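Local coordinates for protein isomerase/lactonizing enzyme (Agrobacterium tumefaciens, PDB 1RVK) that is of unknown function but belongs to the enolase superfamily and probably acts on a carboxylate substrate at a magnesium site in its barrel domain, at residues A[151-156]-A[168-173]; A[156-161]-A[194-199]; A[181-186]-A[209-214]. All blocks are in the same frame, centred on the assembly; numbering follows the deposited sequence.

Contact 1 of 3, residues A[151-156]-A[168-173]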
loop_
_atom_site.group_PDB
_atom_site.type_symbol
_atom_site.label_atom_id
_atom_site.label_comp_id
_atom_site.label_asym_id
_atom_site.label_seq_id
_atom_site.Cartn_x
_atom_site.Cartn_y
_atom_site.Cartn_z
ATOM N N GLU A 151 0.580 -9.493 -24.532
ATOM C CA GLU A 151 1.492 -8.602 -25.236
ATOM C C GLU A 151 1.460 -7.179 -24.673
ATOM O O GLU A 151 2.492 -6.511 -24.613
ATOM C CB GLU A 151 1.157 -8.585 -26.732
ATOM C CG GLU A 151 1.499 -9.889 -27.457
ATOM C CD GLU A 151 0.557 -11.048 -27.126
ATOM O OE1 GLU A 151 0.927 -12.205 -27.424
ATOM O OE2 GLU A 151 -0.548 -10.815 -26.588
ATOM N N ASP A 152 0.284 -6.713 -24.260
ATOM C CA ASP A 152 0.164 -5.366 -23.698
ATOM C C ASP A 152 1.005 -5.222 -22.432
ATOM O O ASP A 152 1.549 -4.155 -22.160
ATOM C CB ASP A 152 -1.295 -5.034 -23.359
ATOM C CG ASP A 152 -2.149 -4.805 -24.589
ATOM O OD1 ASP A 152 -1.594 -4.428 -25.642
ATOM O OD2 ASP A 152 -3.381 -4.983 -24.498
ATOM N N TYR A 153 1.100 -6.289 -21.648
ATOM C CA TYR A 153 1.896 -6.230 -20.431
ATOM C C TYR A 153 3.370 -6.161 -20.794
ATOM O O TYR A 153 4.143 -5.437 -20.164
ATOM C CB TYR A 153 1.645 -7.455 -19.547
ATOM C CG TYR A 153 0.453 -7.309 -18.631
ATOM C CD1 TYR A 153 -0.833 -7.616 -19.069
ATOM C CD2 TYR A 153 0.617 -6.860 -17.318
ATOM C CE1 TYR A 153 -1.935 -7.485 -18.214
ATOM C CE2 TYR A 153 -0.471 -6.725 -16.460
ATOM C CZ TYR A 153 -1.743 -7.040 -16.913
ATOM O OH TYR A 153 -2.816 -6.921 -16.059
ATOM N N GLY A 154 3.752 -6.921 -21.814
ATOM C CA GLY A 154 5.136 -6.922 -22.247
ATOM C C GLY A 154 5.569 -5.550 -22.727
ATOM O O GLY A 154 6.663 -5.091 -22.416
ATOM N N ARG A 155 4.703 -4.893 -23.489
ATOM C CA ARG A 155 5.006 -3.571 -24.020
ATOM C C ARG A 155 5.100 -2.532 -22.910
ATOM O O ARG A 155 5.976 -1.668 -22.928
ATOM C CB ARG A 155 3.938 -3.156 -25.036
ATOM C CG ARG A 155 3.947 -3.985 -26.315
ATOM C CD ARG A 155 5.191 -3.707 -27.151
ATOM N NE ARG A 155 5.234 -4.530 -28.359
ATOM C CZ ARG A 155 6.068 -4.332 -29.377
ATOM N NH1 ARG A 155 6.940 -3.330 -29.346
ATOM N NH2 ARG A 155 6.032 -5.138 -30.430
ATOM N N PHE A 156 4.200 -2.609 -21.937
ATOM C CA PHE A 156 4.245 -1.644 -20.851
ATOM C C PHE A 156 5.511 -1.864 -20.026
ATOM O O PHE A 156 6.143 -0.908 -19.575
ATOM C CB PHE A 156 2.997 -1.769 -19.971
ATOM C CG PHE A 156 2.872 -0.677 -18.947
ATOM C CD1 PHE A 156 3.158 0.646 -19.283
ATOM C CD2 PHE A 156 2.436 -0.962 -17.656
ATOM C CE1 PHE A 156 3.008 1.672 -18.348
ATOM C CE2 PHE A 156 2.282 0.052 -16.717
ATOM C CZ PHE A 156 2.569 1.375 -17.061
ATOM N N ILE A 168 9.538 -5.065 -11.521
ATOM C CA ILE A 168 8.194 -4.860 -12.056
ATOM C C ILE A 168 7.253 -5.926 -11.519
ATOM O O ILE A 168 7.586 -7.110 -11.549
ATOM C CB ILE A 168 8.190 -4.970 -13.599
ATOM C CG1 ILE A 168 9.081 -3.883 -14.198
ATOM C CG2 ILE A 168 6.760 -4.841 -14.136
ATOM C CD1 ILE A 168 9.320 -4.046 -15.688
ATOM N N LYS A 169 6.085 -5.515 -11.031
ATOM C CA LYS A 169 5.115 -6.484 -10.531
ATOM C C LYS A 169 3.832 -6.412 -11.342
ATOM O O LYS A 169 3.273 -5.336 -11.551
ATOM C CB LYS A 169 4.778 -6.247 -9.055
ATOM C CG LYS A 169 3.906 -7.368 -8.475
ATOM C CD LYS A 169 3.715 -7.255 -6.965
ATOM C CE LYS A 169 2.682 -6.198 -6.594
ATOM N NZ LYS A 169 2.590 -6.028 -5.112
ATOM N N LEU A 170 3.363 -7.562 -11.806
ATOM C CA LEU A 170 2.129 -7.588 -12.572
ATOM C C LEU A 170 0.949 -7.952 -11.693
ATOM O O LEU A 170 1.062 -8.819 -10.828
ATOM C CB LEU A 170 2.184 -8.637 -13.687
ATOM C CG LEU A 170 3.236 -8.662 -14.792
ATOM C CD1 LEU A 170 2.822 -9.727 -15.799
ATOM C CD2 LEU A 170 3.334 -7.311 -15.478
ATOM N N HIS A 171 -0.168 -7.261 -11.897
ATOM C CA HIS A 171 -1.419 -7.604 -11.228
ATOM C C HIS A 171 -2.140 -8.068 -12.489
ATOM O O HIS A 171 -2.286 -7.287 -13.429
ATOM C CB HIS A 171 -2.148 -6.384 -10.644
ATOM C CG HIS A 171 -1.598 -5.910 -9.334
ATOM N ND1 HIS A 171 -0.541 -5.031 -9.242
ATOM C CD2 HIS A 171 -1.966 -6.188 -8.058
ATOM C CE1 HIS A 171 -0.281 -4.787 -7.969
ATOM N NE2 HIS A 171 -1.131 -5.476 -7.230
ATOM N N THR A 172 -2.559 -9.328 -12.540
ATOM C CA THR A 172 -3.220 -9.820 -13.741
ATOM C C THR A 172 -4.739 -9.651 -13.758
ATOM O O THR A 172 -5.292 -8.916 -12.941
ATOM C CB THR A 172 -2.806 -11.283 -14.022
ATOM O OG1 THR A 172 -2.769 -12.025 -12.795
ATOM C CG2 THR A 172 -1.417 -11.312 -14.655
ATOM N N TRP A 173 -5.409 -10.315 -14.695
ATOM C CA TRP A 173 -6.861 -10.181 -14.852
ATOM C C TRP A 173 -7.731 -10.791 -13.760
ATOM O O TRP A 173 -7.526 -11.931 -13.339
ATOM C CB TRP A 173 -7.283 -10.755 -16.203
ATOM C CG TRP A 173 -6.635 -10.073 -17.367
ATOM C CD1 TRP A 173 -7.074 -8.949 -18.014
ATOM C CD2 TRP A 173 -5.425 -10.468 -18.022
ATOM N NE1 TRP A 173 -6.211 -8.624 -19.035
ATOM C CE2 TRP A 173 -5.190 -9.538 -19.062
ATOM C CE3 TRP A 173 -4.516 -11.518 -17.833
ATOM C CZ2 TRP A 173 -4.081 -9.625 -19.910
ATOM C CZ3 TRP A 173 -3.410 -11.606 -18.680
ATOM C CH2 TRP A 173 -3.205 -10.662 -19.705
#
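Helix 150-163 lies against the outer side of strand 167-171, and the two backbones come nearest at Tyr153 and Leu170, whose CA atoms are 8.0 Å apart. The pair belongs to the beta-alpha-beta unit of strand 130-137, helix 150-163 and strand 167-171, in the barrel domain that carries the magnesium site. Tyr153 does nearly all the work, with its ring wedged between two apolar partners at opposite edges. One edge brings CD2 to 3.3 Å from Leu170 CD2, a tight methyl contact near the ring plane. The other edge is turned to the six-membered ring of Trp173 in a T-shaped stack, centroids 5.1 Å apart and planes at 74°. Trp173 starts in the loop after the strand; with CG beside its backbone N (chi1 -60°), its indole folds back to the helix, so that Tyr153 CE1 sits over the rim of one face. The side chains of Lys169 and His171 serve the barrel interior instead: Lys169 pairs with the metal ligand Glu232, and His171 ND1 is bonded to Ile137 O. The His171 carbonyl nevertheless takes part here, because Tyr153 OH donates to its O at 2.7 Å, in the carbonyl plane with a C=O...OH angle of 148°.

Contact 2 of 3, residues A[156-161]-A[194-199]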
loop_
_atom_site.group_PDB
_atom_site.type_symbol
_atom_site.label_atom_id
_atom_site.label_comp_id
_atom_site.label_asym_id
_atom_site.label_seq_id
_atom_site.Cartn_x
_atom_site.Cartn_y
_atom_site.Cartn_z
ATOM N N PHE A 156 4.200 -2.609 -21.937
ATOM C CA PHE A 156 4.245 -1.644 -20.851
ATOM C C PHE A 156 5.511 -1.864 -20.026
ATOM O O PHE A 156 6.143 -0.908 -19.575
ATOM C CB PHE A 156 2.997 -1.769 -19.971
ATOM C CG PHE A 156 2.872 -0.677 -18.947
ATOM C CD1 PHE A 156 3.158 0.646 -19.283
ATOM C CD2 PHE A 156 2.436 -0.962 -17.656
ATOM C CE1 PHE A 156 3.008 1.672 -18.348
ATOM C CE2 PHE A 156 2.282 0.052 -16.717
ATOM C CZ PHE A 156 2.569 1.375 -17.061
ATOM N N ALA A 157 5.890 -3.127 -19.843
ATOM C CA ALA A 157 7.090 -3.461 -19.080
ATOM C C ALA A 157 8.330 -2.817 -19.700
ATOM O O ALA A 157 9.208 -2.337 -18.987
ATOM C CB ALA A 157 7.263 -4.978 -19.008
ATOM N N GLU A 158 8.405 -2.810 -21.026
ATOM C CA GLU A 158 9.549 -2.197 -21.695
ATOM C C GLU A 158 9.611 -0.713 -21.349
ATOM O O GLU A 158 10.683 -0.163 -21.106
ATOM C CB GLU A 158 9.441 -2.369 -23.211
ATOM C CG GLU A 158 9.601 -3.801 -23.680
ATOM C CD GLU A 158 9.620 -3.915 -25.190
ATOM O OE1 GLU A 158 10.518 -3.316 -25.823
ATOM O OE2 GLU A 158 8.738 -4.601 -25.744
ATOM N N THR A 159 8.449 -0.071 -21.326
ATOM C CA THR A 159 8.363 1.347 -21.005
ATOM C C THR A 159 8.826 1.623 -19.574
ATOM O O THR A 159 9.505 2.616 -19.313
ATOM C CB THR A 159 6.917 1.854 -21.188
ATOM O OG1 THR A 159 6.553 1.760 -22.574
ATOM C CG2 THR A 159 6.785 3.296 -20.730
ATOM N N LEU A 160 8.469 0.739 -18.647
ATOM C CA LEU A 160 8.864 0.915 -17.251
ATOM C C LEU A 160 10.369 0.728 -17.052
ATOM O O LEU A 160 10.978 1.402 -16.222
ATOM C CB LEU A 160 8.085 -0.056 -16.358
ATOM C CG LEU A 160 6.565 0.136 -16.350
ATOM C CD1 LEU A 160 5.933 -0.935 -15.469
ATOM C CD2 LEU A 160 6.200 1.539 -15.847
ATOM N N VAL A 161 10.972 -0.186 -17.806
ATOM C CA VAL A 161 12.408 -0.413 -17.692
ATOM C C VAL A 161 13.123 0.841 -18.186
ATOM O O VAL A 161 14.108 1.281 -17.596
ATOM C CB VAL A 161 12.854 -1.640 -18.524
ATOM C CG1 VAL A 161 14.373 -1.711 -18.590
ATOM C CG2 VAL A 161 12.307 -2.917 -17.888
ATOM N N ARG A 194 8.707 -11.305 -19.204
ATOM C CA ARG A 194 10.059 -11.831 -19.056
ATOM C C ARG A 194 10.793 -11.752 -20.391
ATOM O O ARG A 194 11.963 -11.375 -20.447
ATOM C CB ARG A 194 10.026 -13.286 -18.568
ATOM C CG ARG A 194 11.389 -13.977 -18.600
ATOM C CD ARG A 194 12.420 -13.218 -17.771
ATOM N NE ARG A 194 12.258 -13.459 -16.342
ATOM C CZ ARG A 194 12.718 -12.660 -15.385
ATOM N NH1 ARG A 194 13.374 -11.547 -15.695
ATOM N NH2 ARG A 194 12.522 -12.979 -14.113
ATOM N N GLU A 195 10.099 -12.102 -21.467
ATOM C CA GLU A 195 10.697 -12.068 -22.795
ATOM C C GLU A 195 11.097 -10.650 -23.190
ATOM O O GLU A 195 12.133 -10.437 -23.818
ATOM C CB GLU A 195 9.711 -12.625 -23.826
ATOM C CG GLU A 195 10.238 -12.628 -25.253
ATOM C CD GLU A 195 11.361 -13.626 -25.461
ATOM O OE1 GLU A 195 12.373 -13.553 -24.733
ATOM O OE2 GLU A 195 11.232 -14.487 -26.356
ATOM N N ALA A 196 10.275 -9.678 -22.804
ATOM C CA ALA A 196 10.525 -8.281 -23.141
ATOM C C ALA A 196 11.623 -7.575 -22.346
ATOM O O ALA A 196 12.335 -6.732 -22.890
ATOM C CB ALA A 196 9.227 -7.489 -23.027
ATOM N N VAL A 197 11.770 -7.913 -21.070
ATOM C CA VAL A 197 12.761 -7.243 -20.238
ATOM C C VAL A 197 14.074 -7.986 -20.014
ATOM O O VAL A 197 15.057 -7.390 -19.572
ATOM C CB VAL A 197 12.164 -6.889 -18.858
ATOM C CG1 VAL A 197 10.911 -6.052 -19.042
ATOM C CG2 VAL A 197 11.853 -8.156 -18.078
ATOM N N GLY A 198 14.095 -9.280 -20.312
ATOM C CA GLY A 198 15.310 -10.046 -20.113
ATOM C C GLY A 198 15.374 -10.658 -18.726
ATOM O O GLY A 198 14.465 -10.460 -17.921
ATOM N N PRO A 199 16.447 -11.396 -18.411
ATOM C CA PRO A 199 16.634 -12.050 -17.112
ATOM C C PRO A 199 17.176 -11.196 -15.963
ATOM O O PRO A 199 17.203 -11.653 -14.820
ATOM C CB PRO A 199 17.584 -13.188 -17.456
ATOM C CG PRO A 199 18.492 -12.530 -18.440
ATOM C CD PRO A 199 17.522 -11.783 -19.344
#
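Arg194 NH1, on the flank of helix 183-197 turned from Ala157 and Val161, is gripped by two carbonyls: it donates to Gly198 O at 2.7 Å and also to Ile201 O. The first bond lies in the carbonyl plane on a lone pair, and the acceptor is only 8° out of the guanidinium plane. These bonds tie the last turn of the helix to its own following loop, while NE, bonded to Leu226 O, reaches the segment after helix 213-224 and helps hold the guanidinium in its rotation. Gly198 ends that turn with a positive phi of 90°, a bend suited to a residue without a side chain, and its N still reaches Arg194 O at 3.0 Å. The opposite flank packs on helix 150-163, the preceding helix on the outside of the enolase-type barrel, and the backbones are closest at Glu158 and Val197. Here the contact is apolar. Val197 CG1, directed anti to the carbonyl carbon (chi1 -56°), touches residues one helical turn apart, lying 3.8 Å from Ala157 CB and 3.6 Å from Val161 CG2. On the solvent side, the extended chain of Glu158 runs past Ala196, with CG 3.8 Å from Ala196 CB and the carboxylate still beside the methyl, OE2 4.0 Å from it. Underneath, Val197 also rests on Leu203 of strand 202-206, and Val161 on Ile201.

Contact 3 of 3, residues A[181-186]-A[209-214]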
loop_
_atom_site.group_PDB
_atom_site.type_symbol
_atom_site.label_atom_id
_atom_site.label_comp_id
_atom_site.label_asym_id
_atom_site.label_seq_id
_atom_site.Cartn_x
_atom_site.Cartn_y
_atom_site.Cartn_z
ATOM N N PRO A 181 -11.132 -15.319 -13.842
ATOM C CA PRO A 181 -9.679 -15.406 -14.030
ATOM C C PRO A 181 -9.295 -16.595 -14.903
ATOM O O PRO A 181 -10.088 -17.518 -15.092
ATOM C CB PRO A 181 -9.169 -15.558 -12.606
ATOM C CG PRO A 181 -10.206 -16.474 -12.015
ATOM C CD PRO A 181 -11.525 -15.909 -12.547
ATOM N N ASP A 182 -8.075 -16.576 -15.426
ATOM C CA ASP A 182 -7.589 -17.663 -16.272
ATOM C C ASP A 182 -6.088 -17.834 -16.037
ATOM O O ASP A 182 -5.293 -16.976 -16.425
ATOM C CB ASP A 182 -7.863 -17.340 -17.745
ATOM C CG ASP A 182 -7.584 -18.513 -18.664
ATOM O OD1 ASP A 182 -6.462 -19.055 -18.625
ATOM O OD2 ASP A 182 -8.489 -18.889 -19.435
ATOM N N VAL A 183 -5.707 -18.935 -15.392
ATOM C CA VAL A 183 -4.303 -19.199 -15.094
ATOM C C VAL A 183 -3.420 -19.166 -16.334
ATOM O O VAL A 183 -2.313 -18.636 -16.296
ATOM C CB VAL A 183 -4.120 -20.567 -14.395
ATOM C CG1 VAL A 183 -2.636 -20.895 -14.259
ATOM C CG2 VAL A 183 -4.774 -20.531 -13.022
ATOM N N LYS A 184 -3.906 -19.730 -17.433
ATOM C CA LYS A 184 -3.118 -19.740 -18.657
ATOM C C LYS A 184 -2.835 -18.331 -19.166
ATOM O O LYS A 184 -1.732 -18.055 -19.630
ATOM C CB LYS A 184 -3.816 -20.565 -19.739
ATOM C CG LYS A 184 -3.784 -22.056 -19.455
ATOM C CD LYS A 184 -4.435 -22.854 -20.569
ATOM C CE LYS A 184 -4.314 -24.349 -20.306
ATOM N NZ LYS A 184 -4.951 -24.739 -19.016
HETATM N N MSE A 185 -3.824 -17.445 -19.082
HETATM C CA MSE A 185 -3.639 -16.069 -19.534
HETATM C C MSE A 185 -2.633 -15.360 -18.638
HETATM O O MSE A 185 -1.755 -14.646 -19.122
HETATM C CB MSE A 185 -4.969 -15.305 -19.517
HETATM C CG MSE A 185 -5.905 -15.645 -20.663
HETATM SE SE MSE A 185 -5.167 -15.143 -22.388
HETATM C CE MSE A 185 -5.570 -13.265 -22.350
ATOM N N ASP A 186 -2.764 -15.558 -17.329
ATOM C CA ASP A 186 -1.846 -14.942 -16.376
ATOM C C ASP A 186 -0.408 -15.345 -16.692
ATOM O O ASP A 186 0.499 -14.510 -16.684
ATOM C CB ASP A 186 -2.197 -15.378 -14.948
ATOM C CG ASP A 186 -3.521 -14.811 -14.471
ATOM O OD1 ASP A 186 -3.955 -15.173 -13.352
ATOM O OD2 ASP A 186 -4.128 -14.000 -15.203
ATOM N N HIS A 209 -6.749 -12.945 -6.366
ATOM C CA HIS A 209 -6.605 -13.253 -4.940
ATOM C C HIS A 209 -7.401 -14.409 -4.342
ATOM O O HIS A 209 -7.340 -14.621 -3.129
ATOM C CB HIS A 209 -6.927 -12.007 -4.110
ATOM C CG HIS A 209 -6.372 -10.736 -4.671
ATOM N ND1 HIS A 209 -5.021 -10.510 -4.816
ATOM C CD2 HIS A 209 -6.991 -9.605 -5.086
ATOM C CE1 HIS A 209 -4.830 -9.293 -5.295
ATOM N NE2 HIS A 209 -6.010 -8.722 -5.467
ATOM N N TRP A 210 -8.135 -15.157 -5.159
ATOM C CA TRP A 210 -8.946 -16.245 -4.623
ATOM C C TRP A 210 -8.884 -17.553 -5.414
ATOM O O TRP A 210 -9.865 -18.303 -5.450
ATOM C CB TRP A 210 -10.409 -15.795 -4.529
ATOM C CG TRP A 210 -10.630 -14.510 -3.776
ATOM C CD1 TRP A 210 -10.928 -14.375 -2.450
ATOM C CD2 TRP A 210 -10.612 -13.184 -4.320
ATOM N NE1 TRP A 210 -11.107 -13.045 -2.136
ATOM C CE2 TRP A 210 -10.917 -12.294 -3.266
ATOM C CE3 TRP A 210 -10.368 -12.663 -5.598
ATOM C CZ2 TRP A 210 -10.986 -10.908 -3.451
ATOM C CZ3 TRP A 210 -10.435 -11.284 -5.782
ATOM C CH2 TRP A 210 -10.742 -10.424 -4.712
ATOM N N TYR A 211 -7.749 -17.831 -6.049
ATOM C CA TYR A 211 -7.605 -19.079 -6.804
ATOM C C TYR A 211 -7.659 -20.270 -5.857
ATOM O O TYR A 211 -7.254 -20.173 -4.700
ATOM C CB TYR A 211 -6.254 -19.135 -7.526
ATOM C CG TYR A 211 -6.214 -18.521 -8.907
ATOM C CD1 TYR A 211 -5.232 -17.589 -9.237
ATOM C CD2 TYR A 211 -7.120 -18.909 -9.898
ATOM C CE1 TYR A 211 -5.145 -17.056 -10.522
ATOM C CE2 TYR A 211 -7.044 -18.381 -11.189
ATOM C CZ TYR A 211 -6.050 -17.455 -11.490
ATOM O OH TYR A 211 -5.949 -16.937 -12.756
ATOM N N SER A 212 -8.155 -21.395 -6.361
ATOM C CA SER A 212 -8.210 -22.624 -5.579
ATOM C C SER A 212 -6.765 -23.095 -5.398
ATOM O O SER A 212 -5.859 -22.584 -6.049
ATOM C CB SER A 212 -8.984 -23.689 -6.346
ATOM O OG SER A 212 -8.328 -23.976 -7.572
ATOM N N ARG A 213 -6.547 -24.071 -4.520
ATOM C CA ARG A 213 -5.199 -24.586 -4.317
ATOM C C ARG A 213 -4.652 -25.147 -5.631
ATOM O O ARG A 213 -3.513 -24.873 -5.995
ATOM C CB ARG A 213 -5.181 -25.693 -3.256
ATOM C CG ARG A 213 -5.383 -25.221 -1.820
ATOM C CD ARG A 213 -5.090 -26.357 -0.851
ATOM N NE ARG A 213 -5.357 -26.008 0.543
ATOM C CZ ARG A 213 -4.992 -26.762 1.574
ATOM N NH1 ARG A 213 -4.345 -27.899 1.362
ATOM N NH2 ARG A 213 -5.282 -26.388 2.815
ATOM N N THR A 214 -5.468 -25.921 -6.344
ATOM C CA THR A 214 -5.023 -26.517 -7.603
ATOM C C THR A 214 -4.630 -25.480 -8.654
ATOM O O THR A 214 -3.635 -25.661 -9.357
ATOM C CB THR A 214 -6.093 -27.471 -8.203
ATOM O OG1 THR A 214 -7.352 -26.796 -8.306
ATOM C CG2 THR A 214 -6.248 -28.709 -7.326
#
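Two neighbouring beta-alpha loops of the enolase-type barrel meet here, where the start of helix 183-197 receives a tyrosine from the loop joining strand 202-206 to helix 213-224. Tyr211 lies across the first turn of helix 183-197, and its OH donates to Asp186 OD1 at 2.7 Å. The two side chains approach from opposite directions: OD1 lies at the edge of the phenol ring, whereas the hydroxyl comes in from above the carboxylate plane, 49° out of it. Val183 CG2 and Pro181 CG approach CE2 of Tyr211 from opposite sides of the ring plane, at 3.6 and 3.8 Å. Val183 presents this methyl through a chi1 of 173°, which sets CG2 beside its own backbone N. Pro181 follows a cis peptide bond, and its CB lies 3.5 Å from Tyr211 OH. Asp182 caps the helix: its OD1 accepts from Met185 N at 3.1 Å and weakly from Lys184 N. Phe208 meets the Tyr211 ring edge-to-face, and Leu219 of helix 213-224 packs against both Val183 and Asp186. Asp186 is buried, and the phenol hydrogen bond probably compensates its carboxylate in part for the loss of solvent; together with its place in the first turn of the helix, near the positive end of the helix dipole, this probably favours its ionised form.

Overall arrangement
The three contacts lie in neighbouring strands, helices and loops of one barrel. Contact 1 is fully buried, joining a helix to the strand it covers, whereas contact 2 packs that same helix against the next one near the surface, and the partly buried contact 3 lies at the other end of helix 183-197. Contacts 1 and 2 touch through Ile168 CD1, which meets Ala157 O and Val161 CG2; contacts 1 and 3 touch where Thr172 and Trp173 pack on Asp186. Contacts 2 and 3 remain apart, their nearest atoms about 9 Å from each other. In contacts 1 and 3 a tyrosine hydroxyl crosses to an oxygen, backbone carbonyl and carboxylate respectively; contact 2 joins its helices by small aliphatic groups.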